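Local structure of probable 2-oxoacid ferredoxin oxidoreductase, alpha chain (Thermoplasma acidophilum, 3JU3) at the interface of chains A and B. The protein probably serves as part of a ferredoxin-dependent enzyme that oxidatively decarboxylates 2-oxoacids, with CoA, to acyl-CoA and carbon dioxide. Numbering follows the deposited sequence. Chains: chain A/B, Probable 2-oxoacid ferredoxin oxidoreductase, alpha chain.

Contact 1: the interface of chains A and B. Residues chain A 45, 83, 87, 89, 91; chain B 58-59, 62-63.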
loop_
_atom_site.group_PDB
_atom_site.type_symbol
_atom_site.label_atom_id
_atom_site.label_comp_id
_atom_site.label_asym_id
_atom_site.label_seq_id
_atom_site.Cartn_x
_atom_site.Cartn_y
_atom_site.Cartn_z
ATOM N N LEU A 45 -12.346 -11.263 15.494
ATOM C CA LEU A 45 -11.138 -11.999 15.852
ATOM C C LEU A 45 -10.018 -11.180 15.228
ATOM O O LEU A 45 -9.939 -11.058 14.024
ATOM C CB LEU A 45 -11.165 -13.422 15.309
ATOM C CG LEU A 45 -9.873 -14.244 15.310
ATOM C CD1 LEU A 45 -9.493 -14.465 16.724
ATOM C CD2 LEU A 45 -10.105 -15.622 14.621
ATOM N N ILE A 83 -4.735 -18.633 8.002
ATOM C CA ILE A 83 -5.665 -19.322 8.899
ATOM C C ILE A 83 -5.918 -20.730 8.375
ATOM O O ILE A 83 -5.928 -21.690 9.153
ATOM C CB ILE A 83 -6.988 -18.551 9.043
ATOM C CG1 ILE A 83 -6.746 -17.245 9.814
ATOM C CG2 ILE A 83 -8.100 -19.401 9.750
ATOM C CD1 ILE A 83 -7.965 -16.321 9.896
ATOM N N THR A 87 -4.830 -23.902 10.557
ATOM C CA THR A 87 -5.964 -24.514 11.258
ATOM C C THR A 87 -6.822 -25.414 10.398
ATOM O O THR A 87 -7.639 -26.167 10.926
ATOM C CB THR A 87 -6.950 -23.457 11.776
ATOM O OG1 THR A 87 -7.593 -22.843 10.645
ATOM C CG2 THR A 87 -6.245 -22.418 12.661
ATOM N N ILE A 89 -9.243 -24.435 8.610
ATOM C CA ILE A 89 -10.533 -23.784 8.335
ATOM C C ILE A 89 -10.414 -22.917 7.092
ATOM O O ILE A 89 -9.505 -22.110 6.984
ATOM C CB ILE A 89 -11.021 -22.965 9.533
ATOM C CG1 ILE A 89 -11.394 -23.910 10.663
ATOM C CG2 ILE A 89 -12.215 -22.067 9.161
ATOM C CD1 ILE A 89 -11.114 -23.335 12.013
ATOM N N ILE A 91 -12.324 -20.088 5.474
ATOM C CA ILE A 91 -13.297 -19.007 5.459
ATOM C C ILE A 91 -13.707 -18.716 4.026
ATOM O O ILE A 91 -12.893 -18.223 3.230
ATOM C CB ILE A 91 -12.704 -17.727 6.100
ATOM C CG1 ILE A 91 -12.218 -18.042 7.520
ATOM C CG2 ILE A 91 -13.700 -16.553 6.005
ATOM C CD1 ILE A 91 -11.240 -17.029 8.099
ATOM N N VAL B 58 -7.327 -19.706 17.440
ATOM C CA VAL B 58 -8.056 -19.315 16.242
ATOM C C VAL B 58 -8.988 -20.445 15.866
ATOM O O VAL B 58 -10.169 -20.224 15.571
ATOM C CB VAL B 58 -7.128 -18.943 15.105
ATOM C CG1 VAL B 58 -7.919 -18.719 13.805
ATOM C CG2 VAL B 58 -6.348 -17.669 15.495
ATOM N N LYS B 59 -8.460 -21.659 15.907
ATOM C CA LYS B 59 -9.270 -22.820 15.572
ATOM C C LYS B 59 -10.535 -22.887 16.447
ATOM O O LYS B 59 -11.616 -23.090 15.915
ATOM C CB LYS B 59 -8.439 -24.123 15.644
ATOM C CG LYS B 59 -8.912 -25.256 14.745
ATOM C CD LYS B 59 -7.931 -26.421 14.764
ATOM C CE LYS B 59 -8.590 -27.678 14.247
ATOM N NZ LYS B 59 -7.553 -28.742 14.084
ATOM N N LEU B 62 -13.107 -19.995 15.528
ATOM C CA LEU B 62 -13.761 -20.038 14.226
ATOM C C LEU B 62 -14.608 -21.298 14.085
ATOM O O LEU B 62 -15.638 -21.310 13.373
ATOM C CB LEU B 62 -12.736 -19.932 13.098
ATOM C CG LEU B 62 -11.976 -18.601 12.979
ATOM C CD1 LEU B 62 -11.130 -18.623 11.748
ATOM C CD2 LEU B 62 -12.896 -17.377 12.957
ATOM N N SER B 63 -14.225 -22.338 14.827
ATOM C CA SER B 63 -14.886 -23.630 14.714
ATOM C C SER B 63 -16.353 -23.565 15.178
ATOM O O SER B 63 -17.194 -24.350 14.714
ATOM C CB SER B 63 -14.111 -24.671 15.529
ATOM O OG SER B 63 -14.387 -24.508 16.918
#
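B:Leu62, on helix 55-62 of chain B, drives its isobutyl group into an apolar pocket of chain A formed by A:Leu45, A:Ile83, A:Ile89 and A:Ile91. Its methyls part company: CD2 meets CD2 of A:Leu45 at 3.7 Å, the two side chains crossing at about a right angle, while CD1 turns to A:Ile83 CG2 and A:Ile91 CD1. One turn earlier, B:Val58 presents CG1, anti to its backbone N (chi1 172°), to the same A:Leu45 methyl at 3.9 Å. The aliphatic part of B:Lys59 runs extended past A:Thr87 in the opposite direction, CG lying 4.0 Å from the A:Thr87 CB. Its NZ is 4.1 Å from A:Thr87 O, too far for a bond, and no hydrogen bond crosses this patch.

Polar order is internal to chain A. A:Thr87 OG1 donates to A:Ile83 O over 2.5 Å from above the carbonyl plane, and accepts from the backbone N of A:Ile89. A valine in place of A:Thr87 would probably leave A:Ile89 N-H without this acceptor and A:Ile83 O without this donor, letting the turn after helix 79-87 shift. That turn presents A:Ile89 to the partner, its CD1 ending 3.9 Å from B:Leu62 CB.

Contact 2: the interface of chains A and B. Residues chain A 57, 61-62, 65; chain B 8, 17, 45.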
loop_
_atom_site.group_PDB
_atom_site.type_symbol
_atom_site.label_atom_id
_atom_site.label_comp_id
_atom_site.label_asym_id
_atom_site.label_seq_id
_atom_site.Cartn_x
_atom_site.Cartn_y
_atom_site.Cartn_z
ATOM N N PHE A 57 15.474 -10.619 22.772
ATOM C CA PHE A 57 16.185 -11.065 21.581
ATOM C C PHE A 57 16.615 -9.886 20.714
ATOM O O PHE A 57 17.758 -9.835 20.241
ATOM C CB PHE A 57 15.332 -12.058 20.759
ATOM C CG PHE A 57 16.030 -12.581 19.510
ATOM C CD1 PHE A 57 16.741 -13.788 19.530
ATOM C CD2 PHE A 57 15.954 -11.878 18.317
ATOM C CE1 PHE A 57 17.403 -14.263 18.350
ATOM C CE2 PHE A 57 16.608 -12.325 17.158
ATOM C CZ PHE A 57 17.324 -13.503 17.157
ATOM N N VAL A 61 20.518 -8.434 20.057
ATOM C CA VAL A 61 21.069 -8.304 18.707
ATOM C C VAL A 61 21.502 -6.869 18.420
ATOM O O VAL A 61 22.595 -6.636 17.948
ATOM C CB VAL A 61 20.105 -8.817 17.605
ATOM C CG1 VAL A 61 20.616 -8.400 16.208
ATOM C CG2 VAL A 61 19.935 -10.319 17.713
ATOM N N LEU A 62 20.661 -5.900 18.735
ATOM C CA LEU A 62 20.930 -4.537 18.291
ATOM C C LEU A 62 21.948 -3.860 19.204
ATOM O O LEU A 62 22.724 -2.980 18.767
ATOM C CB LEU A 62 19.638 -3.727 18.208
ATOM C CG LEU A 62 18.617 -4.165 17.144
ATOM C CD1 LEU A 62 17.491 -3.184 17.106
ATOM C CD2 LEU A 62 19.225 -4.316 15.746
ATOM N N ALA A 65 25.427 -4.411 17.772
ATOM C CA ALA A 65 25.631 -4.118 16.350
ATOM C C ALA A 65 26.534 -2.898 16.090
ATOM O O ALA A 65 26.442 -1.896 16.791
ATOM C CB ALA A 65 24.316 -3.968 15.615
ATOM N N LEU B 8 17.844 -13.771 13.211
ATOM C CA LEU B 8 18.964 -13.010 12.681
ATOM C C LEU B 8 19.514 -13.836 11.533
ATOM O O LEU B 8 20.013 -14.926 11.774
ATOM C CB LEU B 8 20.057 -12.829 13.741
ATOM C CG LEU B 8 21.263 -12.014 13.274
ATOM C CD1 LEU B 8 20.883 -10.579 12.891
ATOM C CD2 LEU B 8 22.359 -12.026 14.321
ATOM N N THR B 17 23.788 -4.049 10.105
ATOM C CA THR B 17 22.664 -4.883 10.490
ATOM C C THR B 17 21.372 -4.235 9.994
ATOM O O THR B 17 20.915 -3.211 10.533
ATOM C CB THR B 17 22.639 -5.036 12.039
ATOM O OG1 THR B 17 23.778 -5.802 12.424
ATOM C CG2 THR B 17 21.338 -5.744 12.561
ATOM N N LEU B 45 18.140 -8.598 10.786
ATOM C CA LEU B 45 17.254 -8.964 11.885
ATOM C C LEU B 45 15.863 -8.853 11.280
ATOM O O LEU B 45 15.436 -7.782 10.905
ATOM C CB LEU B 45 17.424 -8.032 13.079
ATOM C CG LEU B 45 16.379 -8.057 14.198
ATOM C CD1 LEU B 45 16.452 -9.389 14.840
ATOM C CD2 LEU B 45 16.693 -6.960 15.259
#
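Two side chains thrown anti to their backbone N, A:Phe57 (chi1 -179°) and B:Leu45 (chi1 167°), run alongside one another, pointing opposite ways. The result is a contact at the ring rim: A:Phe57 CE2 lies 3.7 Å from the B:Leu45 methyl CD1. The other methyl of B:Leu45, CD2, meets A:Leu62, the two-fold twin of the leucine pair in contact 1.

Further packing spreads along the same helix. A:Val61 points its CG1 methyl at CD1 of B:Leu8, 4.0 Å away, the pair crossing at a slant. A:Leu62 CD2 also reaches B:Thr17 CG2 at 4.1 Å, and beyond the helix A:Ala65 sets its CB 3.7 Å from the hydroxyl oxygen OG1 of B:Thr17. That last approach is carbon to oxygen, and no nitrogen or oxygen of one chain comes within bonding range of the other. The patch is therefore held by apolar packing of methyls and the ring rim.

In the fold, helix 55-62 of chain A and the loop after it lie across the sheet of chain B, touching strands 6-9, 16-21 and 42-47 through B:Leu8, B:Thr17 and B:Leu45 respectively.

Contact 3: the interface of chains A and B. Residues chain A 19-21, 24, 28, 77, 95; chain B 70-73.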
loop_
_atom_site.group_PDB
_atom_site.type_symbol
_atom_site.label_atom_id
_atom_site.label_comp_id
_atom_site.label_asym_id
_atom_site.label_seq_id
_atom_site.Cartn_x
_atom_site.Cartn_y
_atom_site.Cartn_z
ATOM N N VAL A 19 -12.836 -11.242 10.821
ATOM C CA VAL A 19 -11.425 -11.537 11.107
ATOM C C VAL A 19 -10.614 -10.495 10.364
ATOM O O VAL A 19 -10.847 -10.269 9.161
ATOM C CB VAL A 19 -11.009 -12.913 10.600
ATOM C CG1 VAL A 19 -9.540 -13.239 11.039
ATOM C CG2 VAL A 19 -11.934 -13.974 11.111
ATOM N N THR A 20 -9.676 -9.851 11.057
ATOM C CA THR A 20 -8.742 -8.993 10.391
ATOM C C THR A 20 -7.459 -8.837 11.218
ATOM O O THR A 20 -7.310 -9.460 12.288
ATOM C CB THR A 20 -9.380 -7.614 10.003
ATOM O OG1 THR A 20 -8.688 -7.065 8.855
ATOM C CG2 THR A 20 -9.306 -6.613 11.176
ATOM N N TRP A 21 -6.550 -8.028 10.699
ATOM C CA TRP A 21 -5.271 -7.749 11.314
ATOM C C TRP A 21 -4.952 -6.344 10.805
ATOM O O TRP A 21 -5.564 -5.849 9.860
ATOM C CB TRP A 21 -4.203 -8.764 10.852
ATOM C CG TRP A 21 -3.948 -8.688 9.355
ATOM C CD1 TRP A 21 -4.729 -9.212 8.347
ATOM C CD2 TRP A 21 -2.902 -7.972 8.709
ATOM N NE1 TRP A 21 -4.195 -8.890 7.125
ATOM C CE2 TRP A 21 -3.073 -8.133 7.324
ATOM C CE3 TRP A 21 -1.807 -7.229 9.175
ATOM C CZ2 TRP A 21 -2.191 -7.587 6.394
ATOM C CZ3 TRP A 21 -0.934 -6.686 8.252
ATOM C CH2 TRP A 21 -1.149 -6.846 6.869
ATOM N N GLN A 24 -7.322 -2.422 9.274
ATOM C CA GLN A 24 -8.794 -2.433 9.126
ATOM C C GLN A 24 -9.506 -2.674 10.461
ATOM O O GLN A 24 -10.759 -2.695 10.536
ATOM C CB GLN A 24 -9.223 -3.469 8.082
ATOM C CG GLN A 24 -8.810 -3.093 6.672
ATOM C CD GLN A 24 -9.274 -1.669 6.312
ATOM O OE1 GLN A 24 -8.458 -0.781 6.137
ATOM N NE2 GLN A 24 -10.582 -1.459 6.248
ATOM N N ILE A 28 -13.724 -2.001 11.090
ATOM C CA ILE A 28 -14.583 -3.116 11.503
ATOM C C ILE A 28 -15.315 -2.819 12.826
ATOM O O ILE A 28 -16.519 -3.068 12.948
ATOM C CB ILE A 28 -13.784 -4.410 11.654
ATOM C CG1 ILE A 28 -13.268 -4.863 10.291
ATOM C CG2 ILE A 28 -14.673 -5.507 12.290
ATOM C CD1 ILE A 28 -12.724 -6.242 10.314
ATOM N N ALA A 77 -2.591 -8.544 2.911
ATOM C CA ALA A 77 -3.049 -9.944 2.955
ATOM C C ALA A 77 -4.492 -10.047 3.466
ATOM O O ALA A 77 -5.001 -9.133 4.193
ATOM C CB ALA A 77 -2.158 -10.794 3.834
ATOM N N ILE A 95 -14.268 -9.798 2.510
ATOM C CA ILE A 95 -14.450 -8.433 2.089
ATOM C C ILE A 95 -13.072 -7.983 1.633
ATOM O O ILE A 95 -12.157 -7.837 2.447
ATOM C CB ILE A 95 -15.018 -7.582 3.253
ATOM C CG1 ILE A 95 -16.472 -7.994 3.528
ATOM C CG2 ILE A 95 -14.861 -6.048 3.002
ATOM C CD1 ILE A 95 -17.163 -7.240 4.613
ATOM N N ASP B 70 -13.662 -12.855 6.439
ATOM C CA ASP B 70 -12.268 -12.364 6.460
ATOM C C ASP B 70 -12.203 -11.030 5.743
ATOM O O ASP B 70 -12.772 -10.854 4.624
ATOM C CB ASP B 70 -11.334 -13.382 5.789
ATOM C CG ASP B 70 -9.857 -12.967 5.843
ATOM O OD1 ASP B 70 -9.366 -12.496 6.922
ATOM O OD2 ASP B 70 -9.187 -13.107 4.793
ATOM N N VAL B 71 -11.517 -10.083 6.356
ATOM C CA VAL B 71 -11.480 -8.704 5.858
ATOM C C VAL B 71 -10.026 -8.420 5.422
ATOM O O VAL B 71 -9.117 -8.375 6.249
ATOM C CB VAL B 71 -11.920 -7.677 6.941
ATOM C CG1 VAL B 71 -11.755 -6.256 6.443
ATOM C CG2 VAL B 71 -13.425 -7.881 7.393
ATOM N N GLU B 72 -9.819 -8.274 4.130
ATOM C CA GLU B 72 -8.485 -8.060 3.571
ATOM C C GLU B 72 -7.877 -6.836 4.223
ATOM O O GLU B 72 -8.583 -5.852 4.415
ATOM C CB GLU B 72 -8.611 -7.830 2.066
ATOM C CG GLU B 72 -7.246 -7.535 1.433
ATOM C CD GLU B 72 -7.292 -7.209 -0.058
ATOM O OE1 GLU B 72 -8.314 -7.445 -0.712
ATOM O OE2 GLU B 72 -6.279 -6.704 -0.576
ATOM N N SER B 73 -6.598 -6.868 4.594
ATOM C CA SER B 73 -6.056 -5.699 5.266
ATOM C C SER B 73 -4.584 -5.413 4.861
ATOM O O SER B 73 -4.059 -6.032 3.926
ATOM C CB SER B 73 -6.262 -5.827 6.787
ATOM O OG SER B 73 -5.875 -4.646 7.496
#
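This is an intermolecular beta-sheet interface: B:Asp70, B:Val71 and B:Ser73 form bridges with A:Val19, A:Ile95 and A:Ala77, joining chains A and B through backbone bonds, though the intact enzyme may not use this pairing. On one side B:Val71 N donates to A:Val19 O at 2.9 Å; on the other, A:Ile95 N donates to B:Asp70 O and B:Glu72 N to A:Ile95 O, which is the parallel register. A:Thr20 adds a side-chain bond, its hydroxyl OG1 giving to B:Val71 O at 2.9 Å.

B:Ser73 is gripped through both backbone and side chain. Its OG, anti to the backbone N (chi1 -174°), donates to A:Trp21 O at 2.7 Å and accepts from A:Gln24 N at 3.2 Å. Its CB sits over the indole of A:Trp21, 4.0 Å from the centroid of the five-membered ring and offset toward the rim. Its N gives a nearly straight bond to A:Ala77 O (2.8 Å, 177° at H), and its O accepts from A:Ala77 N at 3.1 Å. A:Ala77 O also accepts from A:Trp21 NE1 and lies close to the indole plane, which would hold the ring's rotation. B:Val71 meets A:Ile28 tip to tip, a tight contact of 3.4 Å between CG2 and CD1.

Strand 68-71 of chain B thus lies between strands 16-21 and 93-95 of chain A, parallel to both, while strands 73-77 of the two chains pair antiparallel.

Contact 4: the interface of chains A and B. Residues chain A 47, 82-83, 86-87; chain B 50, 53, 58.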
loop_
_atom_site.group_PDB
_atom_site.type_symbol
_atom_site.label_atom_id
_atom_site.label_comp_id
_atom_site.label_asym_id
_atom_site.label_seq_id
_atom_site.Cartn_x
_atom_site.Cartn_y
_atom_site.Cartn_z
ATOM N N LEU A 47 -6.060 -10.598 14.733
ATOM C CA LEU A 47 -4.739 -11.209 14.794
ATOM C C LEU A 47 -3.697 -10.108 14.975
ATOM O O LEU A 47 -3.632 -9.156 14.189
ATOM C CB LEU A 47 -4.465 -12.020 13.533
ATOM C CG LEU A 47 -5.602 -13.016 13.229
ATOM C CD1 LEU A 47 -5.396 -13.798 11.917
ATOM C CD2 LEU A 47 -5.882 -13.986 14.422
HETATM N N MSE A 82 -3.462 -17.687 5.722
HETATM C CA MSE A 82 -2.636 -18.246 6.789
HETATM C C MSE A 82 -3.474 -19.021 7.817
HETATM O O MSE A 82 -2.981 -19.960 8.411
HETATM C CB MSE A 82 -1.737 -17.170 7.406
HETATM C CG MSE A 82 -2.252 -16.553 8.651
HETATM SE SE MSE A 82 -1.123 -15.072 9.228
HETATM C CE MSE A 82 -2.438 -13.669 8.979
ATOM N N ILE A 83 -4.735 -18.633 8.002
ATOM C CA ILE A 83 -5.665 -19.322 8.899
ATOM C C ILE A 83 -5.918 -20.730 8.375
ATOM O O ILE A 83 -5.928 -21.690 9.153
ATOM C CB ILE A 83 -6.988 -18.551 9.043
ATOM C CG1 ILE A 83 -6.746 -17.245 9.814
ATOM C CG2 ILE A 83 -8.100 -19.401 9.750
ATOM C CD1 ILE A 83 -7.965 -16.321 9.896
ATOM N N TYR A 86 -2.690 -22.896 8.867
ATOM C CA TYR A 86 -2.469 -23.375 10.213
ATOM C C TYR A 86 -3.561 -24.225 10.828
ATOM O O TYR A 86 -3.243 -25.156 11.566
ATOM C CB TYR A 86 -2.101 -22.256 11.170
ATOM C CG TYR A 86 -0.771 -21.647 10.926
ATOM C CD1 TYR A 86 0.406 -22.333 11.243
ATOM C CD2 TYR A 86 -0.669 -20.370 10.398
ATOM C CE1 TYR A 86 1.660 -21.732 11.053
ATOM C CE2 TYR A 86 0.597 -19.751 10.194
ATOM C CZ TYR A 86 1.751 -20.452 10.514
ATOM O OH TYR A 86 2.985 -19.870 10.310
ATOM N N THR A 87 -4.830 -23.902 10.557
ATOM C CA THR A 87 -5.964 -24.514 11.258
ATOM C C THR A 87 -6.822 -25.414 10.398
ATOM O O THR A 87 -7.639 -26.167 10.926
ATOM C CB THR A 87 -6.950 -23.457 11.776
ATOM O OG1 THR A 87 -7.593 -22.843 10.645
ATOM C CG2 THR A 87 -6.245 -22.418 12.661
ATOM N N PHE B 50 3.261 -13.042 12.230
ATOM C CA PHE B 50 2.186 -13.767 12.953
ATOM C C PHE B 50 2.706 -15.042 13.605
ATOM O O PHE B 50 1.967 -15.964 13.883
ATOM C CB PHE B 50 1.025 -14.058 12.001
ATOM C CG PHE B 50 0.437 -12.813 11.386
ATOM C CD1 PHE B 50 -0.396 -11.986 12.152
ATOM C CD2 PHE B 50 0.748 -12.446 10.089
ATOM C CE1 PHE B 50 -0.930 -10.820 11.618
ATOM C CE2 PHE B 50 0.219 -11.284 9.521
ATOM C CZ PHE B 50 -0.628 -10.471 10.284
ATOM N N PHE B 53 2.045 -18.878 15.122
ATOM C CA PHE B 53 0.628 -18.595 14.957
ATOM C C PHE B 53 -0.205 -19.163 16.098
ATOM O O PHE B 53 0.122 -20.243 16.582
ATOM C CB PHE B 53 0.145 -19.198 13.639
ATOM C CG PHE B 53 -1.187 -18.724 13.238
ATOM C CD1 PHE B 53 -1.343 -17.463 12.664
ATOM C CD2 PHE B 53 -2.309 -19.518 13.475
ATOM C CE1 PHE B 53 -2.624 -16.986 12.332
ATOM C CE2 PHE B 53 -3.566 -19.076 13.126
ATOM C CZ PHE B 53 -3.725 -17.815 12.519
ATOM N N VAL B 58 -7.327 -19.706 17.440
ATOM C CA VAL B 58 -8.056 -19.315 16.242
ATOM C C VAL B 58 -8.988 -20.445 15.866
ATOM O O VAL B 58 -10.169 -20.224 15.571
ATOM C CB VAL B 58 -7.128 -18.943 15.105
ATOM C CG1 VAL B 58 -7.919 -18.719 13.805
ATOM C CG2 VAL B 58 -6.348 -17.669 15.495
#
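Helical backbone at A:Tyr86 meets extended backbone at B:Phe53 (phi -73°, psi 144°), which lies in the loop just ahead of helix 55-62. The ring planes of these two residues are nearly parallel but displaced: B:Phe53 CB stands over the centre of the A:Tyr86 ring, 3.5 Å from its centroid, and A:Tyr86 CD2 lies over the B:Phe53 ring toward its rim, 3.3 Å from CG. CG of B:Phe53 is anti to its backbone N (chi1 -167°), which sends the ring inward over helix 79-87, where CE1 reaches A:Met82 CG at 3.7 Å and CZ touches A:Ile83 CG1 at 4.1 Å. An alanine in place of B:Phe53 would probably open a gap against A:Met82 CG and A:Ile83 CG1 and strip the ring from A:Tyr86 CD2, with CB remaining on the tyrosine face.

A:Met82, modelled as selenomethionine, bends at its third torsion and lays its methyl CE over the centre of the B:Phe50 ring, 3.6 Å from the centroid. Its selenium SE approaches the same ring at CD2, 3.3 Å away. The side chains of A:Leu47 and B:Val58 are nearly perpendicular, with CD2 of the leucine 3.9 Å from CG2 of the valine. No nitrogen or oxygen of one chain comes within bonding range of the other in this patch, so it rests on CH-pi and apolar packing.

In the fold, the loop of chain B that leads into helix 55-62 lies against helix 79-87 and the end of strand 42-47 of chain A.

Contacts 1 and 4 are neighbours, their C-alpha centres about 7 Å apart, and share A:Ile83, A:Thr87 and B:Val58; by the same measure contact 3 lies about 14 Å from contact 1 and about 13 Å from contact 4. Together they bind one stretch of chain B, from the loop ahead of helix 55-62 through strand 68-71 to the start of strand 73-77, into chain A. Contact 2, about 33 Å from contact 1 between C-alpha centres, repeats its leucine pair with the chains exchanged. The arrangement resembles an exchange of segments between the copies; whether this pairing occurs in the intact enzyme, the structure alone does not show.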